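Local atomic coordinates of inosine-uridine preferring nucleoside hydrolase (Gardnerella vaginalis 315-A, PDB entry 6BA1), a protein that belongs to the nucleoside hydrolase family, whose members have an alpha/beta core built on a mostly parallel sheet, and carries a bound calcium ion. Residues Lys6-Leu11 and Lys123-Val128; Ile21-Gly26 and Ala251-Val256. All coordinates share one frame; numbering follows the deposited sequence.

Contact 1. Residues Lys6-Leu11 and Lys123-Val128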
loop_
_atom_site.group_PDB
_atom_site.type_symbol
_atom_site.label_atom_id
_atom_site.label_comp_id
_atom_site.label_asym_id
_atom_site.label_seq_id
_atom_site.Cartn_x
_atom_site.Cartn_y
_atom_site.Cartn_z
ATOM N N LYS A 6 8.239 21.322 -20.745
ATOM C CA LYS A 6 9.704 21.217 -20.657
ATOM C C LYS A 6 10.185 20.317 -19.522
ATOM O O LYS A 6 9.697 20.403 -18.402
ATOM C CB LYS A 6 10.302 22.608 -20.498
ATOM C CG LYS A 6 9.792 23.603 -21.525
ATOM C CD LYS A 6 10.758 24.749 -21.730
ATOM C CE LYS A 6 10.270 25.706 -22.801
ATOM N NZ LYS A 6 10.242 25.061 -24.149
ATOM N N LEU A 7 11.192 19.498 -19.819
ATOM C CA LEU A 7 11.566 18.332 -19.010
ATOM C C LEU A 7 12.977 18.442 -18.431
ATOM O O LEU A 7 13.897 18.860 -19.125
ATOM C CB LEU A 7 11.470 17.081 -19.891
ATOM C CG LEU A 7 11.961 15.725 -19.376
ATOM C CD1 LEU A 7 11.324 15.382 -18.043
ATOM C CD2 LEU A 7 11.656 14.639 -20.397
ATOM N N ILE A 8 13.134 18.063 -17.164
ATOM C CA ILE A 8 14.445 17.848 -16.543
ATOM C C ILE A 8 14.479 16.427 -15.999
ATOM O O ILE A 8 13.605 16.053 -15.238
ATOM C CB ILE A 8 14.712 18.825 -15.374
ATOM C CG1 ILE A 8 14.762 20.270 -15.884
ATOM C CG2 ILE A 8 16.014 18.467 -14.648
ATOM C CD1 ILE A 8 14.830 21.314 -14.787
ATOM N N LEU A 9 15.485 15.646 -16.384
ATOM C CA LEU A 9 15.757 14.353 -15.763
ATOM C C LEU A 9 16.810 14.524 -14.667
ATOM O O LEU A 9 17.675 15.386 -14.770
ATOM C CB LEU A 9 16.228 13.341 -16.807
ATOM C CG LEU A 9 15.355 13.183 -18.057
ATOM C CD1 LEU A 9 15.897 12.102 -18.965
ATOM C CD2 LEU A 9 13.912 12.888 -17.710
ATOM N N ASP A 10 16.706 13.720 -13.605
ATOM C CA ASP A 10 17.663 13.718 -12.491
ATOM C C ASP A 10 18.141 12.275 -12.375
ATOM O O ASP A 10 17.428 11.423 -11.833
ATOM C CB ASP A 10 16.981 14.206 -11.208
ATOM C CG ASP A 10 17.947 14.443 -10.052
ATOM O OD1 ASP A 10 18.104 15.618 -9.675
ATOM O OD2 ASP A 10 18.493 13.473 -9.483
ATOM N N LEU A 11 19.345 11.995 -12.886
ATOM C CA LEU A 11 19.753 10.627 -13.229
ATOM C C LEU A 11 21.058 10.142 -12.591
ATOM O O LEU A 11 22.060 10.870 -12.558
ATOM C CB LEU A 11 19.888 10.501 -14.745
ATOM C CG LEU A 11 18.691 10.940 -15.588
ATOM C CD1 LEU A 11 19.032 10.834 -17.065
ATOM C CD2 LEU A 11 17.456 10.113 -15.253
ATOM N N LYS A 123 4.737 26.323 -14.458
ATOM C CA LYS A 123 3.870 25.157 -14.611
ATOM C C LYS A 123 4.039 24.389 -15.932
ATOM O O LYS A 123 3.404 23.348 -16.119
ATOM C CB LYS A 123 2.404 25.545 -14.371
ATOM C CG LYS A 123 2.141 25.928 -12.916
ATOM C CD LYS A 123 0.904 25.285 -12.309
ATOM C CE LYS A 123 1.026 25.220 -10.796
ATOM N NZ LYS A 123 -0.300 25.122 -10.135
ATOM N N ASP A 124 4.886 24.880 -16.838
ATOM C CA ASP A 124 5.297 24.102 -18.011
ATOM C C ASP A 124 6.448 23.137 -17.691
ATOM O O ASP A 124 6.732 22.248 -18.499
ATOM C CB ASP A 124 5.697 25.027 -19.173
ATOM C CG ASP A 124 4.548 25.909 -19.659
ATOM O OD1 ASP A 124 3.368 25.547 -19.444
ATOM O OD2 ASP A 124 4.832 26.970 -20.268
ATOM N N LEU A 125 7.102 23.308 -16.535
ATOM C CA LEU A 125 8.230 22.449 -16.139
ATOM C C LEU A 125 7.784 21.115 -15.542
ATOM O O LEU A 125 6.868 21.070 -14.725
ATOM C CB LEU A 125 9.147 23.161 -15.133
ATOM C CG LEU A 125 10.401 22.392 -14.681
ATOM C CD1 LEU A 125 11.380 22.213 -15.822
ATOM C CD2 LEU A 125 11.060 23.097 -13.509
ATOM N N VAL A 126 8.475 20.050 -15.941
ATOM C CA VAL A 126 8.232 18.699 -15.455
ATOM C C VAL A 126 9.570 18.085 -15.040
ATOM O O VAL A 126 10.442 17.906 -15.877
ATOM C CB VAL A 126 7.571 17.824 -16.548
ATOM C CG1 VAL A 126 7.276 16.418 -16.010
ATOM C CG2 VAL A 126 6.309 18.492 -17.084
ATOM N N TYR A 127 9.730 17.778 -13.755
ATOM C CA TYR A 127 10.979 17.224 -13.214
ATOM C C TYR A 127 10.791 15.734 -12.941
ATOM O O TYR A 127 9.911 15.368 -12.197
ATOM C CB TYR A 127 11.357 18.000 -11.947
ATOM C CG TYR A 127 12.538 17.469 -11.162
ATOM C CD1 TYR A 127 13.849 17.763 -11.518
ATOM C CD2 TYR A 127 12.335 16.707 -10.021
ATOM C CE1 TYR A 127 14.928 17.290 -10.772
ATOM C CE2 TYR A 127 13.393 16.230 -9.268
ATOM C CZ TYR A 127 14.686 16.518 -9.639
ATOM O OH TYR A 127 15.705 16.025 -8.851
ATOM N N VAL A 128 11.620 14.890 -13.545
ATOM C CA VAL A 128 11.431 13.433 -13.547
ATOM C C VAL A 128 12.690 12.748 -13.015
ATOM O O VAL A 128 13.545 12.336 -13.787
ATOM C CB VAL A 128 11.088 12.936 -14.967
ATOM C CG1 VAL A 128 11.031 11.410 -15.045
ATOM C CG2 VAL A 128 9.775 13.555 -15.423
#

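Contact 2. Residues Ile21-Gly26 and Ala251-Val256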
loop_
_atom_site.group_PDB
_atom_site.type_symbol
_atom_site.label_atom_id
_atom_site.label_comp_id
_atom_site.label_asym_id
_atom_site.label_seq_id
_atom_site.Cartn_x
_atom_site.Cartn_y
_atom_site.Cartn_z
ATOM N N ILE A 21 16.512 8.651 -20.873
ATOM C CA ILE A 21 17.013 9.689 -21.775
ATOM C C ILE A 21 16.521 9.415 -23.196
ATOM O O ILE A 21 15.986 10.305 -23.851
ATOM C CB ILE A 21 18.560 9.781 -21.750
ATOM C CG1 ILE A 21 19.064 10.227 -20.374
ATOM C CG2 ILE A 21 19.072 10.747 -22.819
ATOM C CD1 ILE A 21 20.537 9.981 -20.145
ATOM N N SER A 22 16.689 8.174 -23.649
ATOM C CA SER A 22 16.273 7.761 -24.994
ATOM C C SER A 22 14.772 7.968 -25.238
ATOM O O SER A 22 14.388 8.471 -26.292
ATOM C CB SER A 22 16.648 6.301 -25.237
ATOM O OG SER A 22 18.023 6.077 -24.977
ATOM N N TYR A 23 13.940 7.589 -24.267
ATOM C CA TYR A 23 12.487 7.812 -24.348
ATOM C C TYR A 23 12.179 9.311 -24.385
ATOM O O TYR A 23 11.303 9.749 -25.134
ATOM C CB TYR A 23 11.756 7.140 -23.161
ATOM C CG TYR A 23 10.237 7.002 -23.293
ATOM C CD1 TYR A 23 9.637 5.761 -23.527
ATOM C CD2 TYR A 23 9.397 8.111 -23.162
ATOM C CE1 TYR A 23 8.250 5.636 -23.643
ATOM C CE2 TYR A 23 8.020 7.990 -23.282
ATOM C CZ TYR A 23 7.448 6.757 -23.520
ATOM O OH TYR A 23 6.078 6.666 -23.629
ATOM N N ALA A 24 12.901 10.088 -23.582
ATOM C CA ALA A 24 12.691 11.531 -23.512
ATOM C C ALA A 24 13.017 12.193 -24.845
ATOM O O ALA A 24 12.180 12.903 -25.407
ATOM C CB ALA A 24 13.524 12.145 -22.395
ATOM N N LEU A 25 14.211 11.928 -25.364
ATOM C CA LEU A 25 14.636 12.488 -26.652
ATOM C C LEU A 25 13.844 11.936 -27.843
ATOM O O LEU A 25 13.761 12.593 -28.885
ATOM C CB LEU A 25 16.140 12.267 -26.877
ATOM C CG LEU A 25 17.084 12.965 -25.890
ATOM C CD1 LEU A 25 18.515 12.514 -26.121
ATOM C CD2 LEU A 25 16.974 14.482 -25.975
ATOM N N GLY A 26 13.273 10.739 -27.693
ATOM C CA GLY A 26 12.353 10.172 -28.687
ATOM C C GLY A 26 10.923 10.690 -28.619
ATOM O O GLY A 26 10.103 10.357 -29.477
ATOM N N ALA A 251 8.678 6.220 -15.773
ATOM C CA ALA A 251 8.485 7.528 -15.147
ATOM C C ALA A 251 8.368 8.641 -16.181
ATOM O O ALA A 251 7.499 9.510 -16.080
ATOM C CB ALA A 251 9.615 7.821 -14.178
ATOM N N VAL A 252 9.237 8.591 -17.188
ATOM C CA VAL A 252 9.221 9.568 -18.279
ATOM C C VAL A 252 7.955 9.395 -19.120
ATOM O O VAL A 252 7.306 10.380 -19.473
ATOM C CB VAL A 252 10.482 9.462 -19.166
ATOM C CG1 VAL A 252 10.416 10.456 -20.316
ATOM C CG2 VAL A 252 11.740 9.697 -18.337
ATOM N N ALA A 253 7.604 8.145 -19.421
ATOM C CA ALA A 253 6.396 7.841 -20.196
ATOM C C ALA A 253 5.124 8.391 -19.554
ATOM O O ALA A 253 4.224 8.857 -20.253
ATOM C CB ALA A 253 6.275 6.339 -20.408
ATOM N N VAL A 254 5.063 8.335 -18.224
ATOM C CA VAL A 254 3.922 8.851 -17.455
ATOM C C VAL A 254 3.970 10.380 -17.341
ATOM O O VAL A 254 2.921 11.035 -17.227
ATOM C CB VAL A 254 3.854 8.189 -16.060
ATOM C CG1 VAL A 254 2.787 8.827 -15.168
ATOM C CG2 VAL A 254 3.588 6.693 -16.198
ATOM N N ALA A 255 5.178 10.941 -17.354
ATOM C CA ALA A 255 5.346 12.388 -17.429
ATOM C C ALA A 255 4.741 12.946 -18.718
ATOM O O ALA A 255 4.043 13.961 -18.682
ATOM C CB ALA A 255 6.815 12.773 -17.311
ATOM N N VAL A 256 4.989 12.278 -19.845
ATOM C CA VAL A 256 4.425 12.712 -21.133
ATOM C C VAL A 256 2.943 12.356 -21.250
ATOM O O VAL A 256 2.145 13.168 -21.717
ATOM C CB VAL A 256 5.221 12.200 -22.370
ATOM C CG1 VAL A 256 6.699 12.539 -22.223
ATOM C CG2 VAL A 256 5.055 10.703 -22.631
#

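Contact 1. Residues Lys6-Leu11 and Lys123-Val128
Lys-6 to Asp-10 pair with Leu-125 to Val-128 as neighbouring parallel strands, with Lys-6 level with Leu-125 and Leu-9 level with Val-128. The backbone ladder starts at Lys-6 N, which donates to the O of Asp-124, in the 3-10 turn just before the strand, and continues with Val-126 N to Lys-6 O at 2.8 Å. Ile-8 then bonds both ways: its N gives to Val-126 O, and its O takes Val-128 N at 2.9 Å. The last rung, Asp-10 N to Val-128 O, is long (3.5 Å) and weak.

Apolar side chains pack on both faces of the pair. On one face, Leu-7 CD1 reaches Val-128 CG2, while Leu-9 CD2 lies alongside Val-128 CB at 3.9 Å; helix 15-25 covers the two leucines. On the other, Ile-8 divides its branches, CD1 meeting Leu-125 CD1 at 3.7 Å and CG2 lying at the edge of the Tyr-127 ring, near CD1. Helix 110-121 closes over this side.

The polar side-chain link is Tyr-127 OH donating to Asp-10 OD1 at 2.6 Å. Asp-10 CG stands anti to its backbone N (chi1 -171°), and the hydroxyl approaches OD1 from above the carboxylate, whose plane is turned 72° from the ring. Asn-135 ND2 also bonds OD1, so this buried oxygen has two donors. At the other end, Lys-6 NZ turns away to a salt bridge with Glu-31.

Such pairing of buried parallel strands, with helices on both faces, is characteristic of the alpha/beta core of nucleoside hydrolases; here its C-terminal end leads toward the calcium ligands Asp-12 and Thr-130.

Contact 2. Residues Ile21-Gly26 and Ala251-Val256
Tyr-23 and Ala-24 of helix 15-25 pack against Val-252, Ala-253 and Val-256 of helix 247-256 in a buried, apolar helix-helix contact beside the central sheet. The short segments run nearly the same way, their axes 23° apart and 9.5 Å at closest approach, and no hydrogen bond joins them. Tyr-23 spans much of this separation. Its CB points toward the facing helix and CG stands anti to the backbone N (chi1 -166°); the side chain slides past that of Val-252 in the opposite direction. Ring atom CD2 meets Val-252 CG1 at 3.8 Å, and the phenol end lies against Ala-253, with CZ 3.4 Å from CB. Val-256 CG2 comes to the ring's edge, 4.1 Å from CE2. Val-252 CG1 also touches Ala-24, whose CB is 4.1 Å away, so this one methyl bridges the ring and the neighbouring alanine. Beyond the pair, helix 302-319 flanks the tyrosine through Glu-308 and Arg-312 and meets Ala-253 through Phe-305. Leu-9 and Val-128 of the sheet lie against Val-252. Neighbouring helices packed side by side over one face of a parallel sheet are a feature of layered alpha/beta folds, here that of the nucleoside hydrolase family.

How the contacts relate
From the N terminus, strand 6-11 leads through the loop holding calcium ligand Asp-12 into helix 15-25, so the first halves of both contacts are consecutive elements. Contact 1 closes a loop of 111 intervening residues by bringing strand 125-129 beside strand 6-11. Contact 2 closes a longer one, of 224 residues, by returning helix 247-256 to helix 15-25. The segments alternate along the chain, so the two closures cross rather than nest. Their centres are 10 Å apart and they touch directly: Leu-7 packs on Ala-24, Leu-11 on Ile-21, and Val-128 on Ala-255, tying the sheet to the helices on its Leu-7 and Val-128 face.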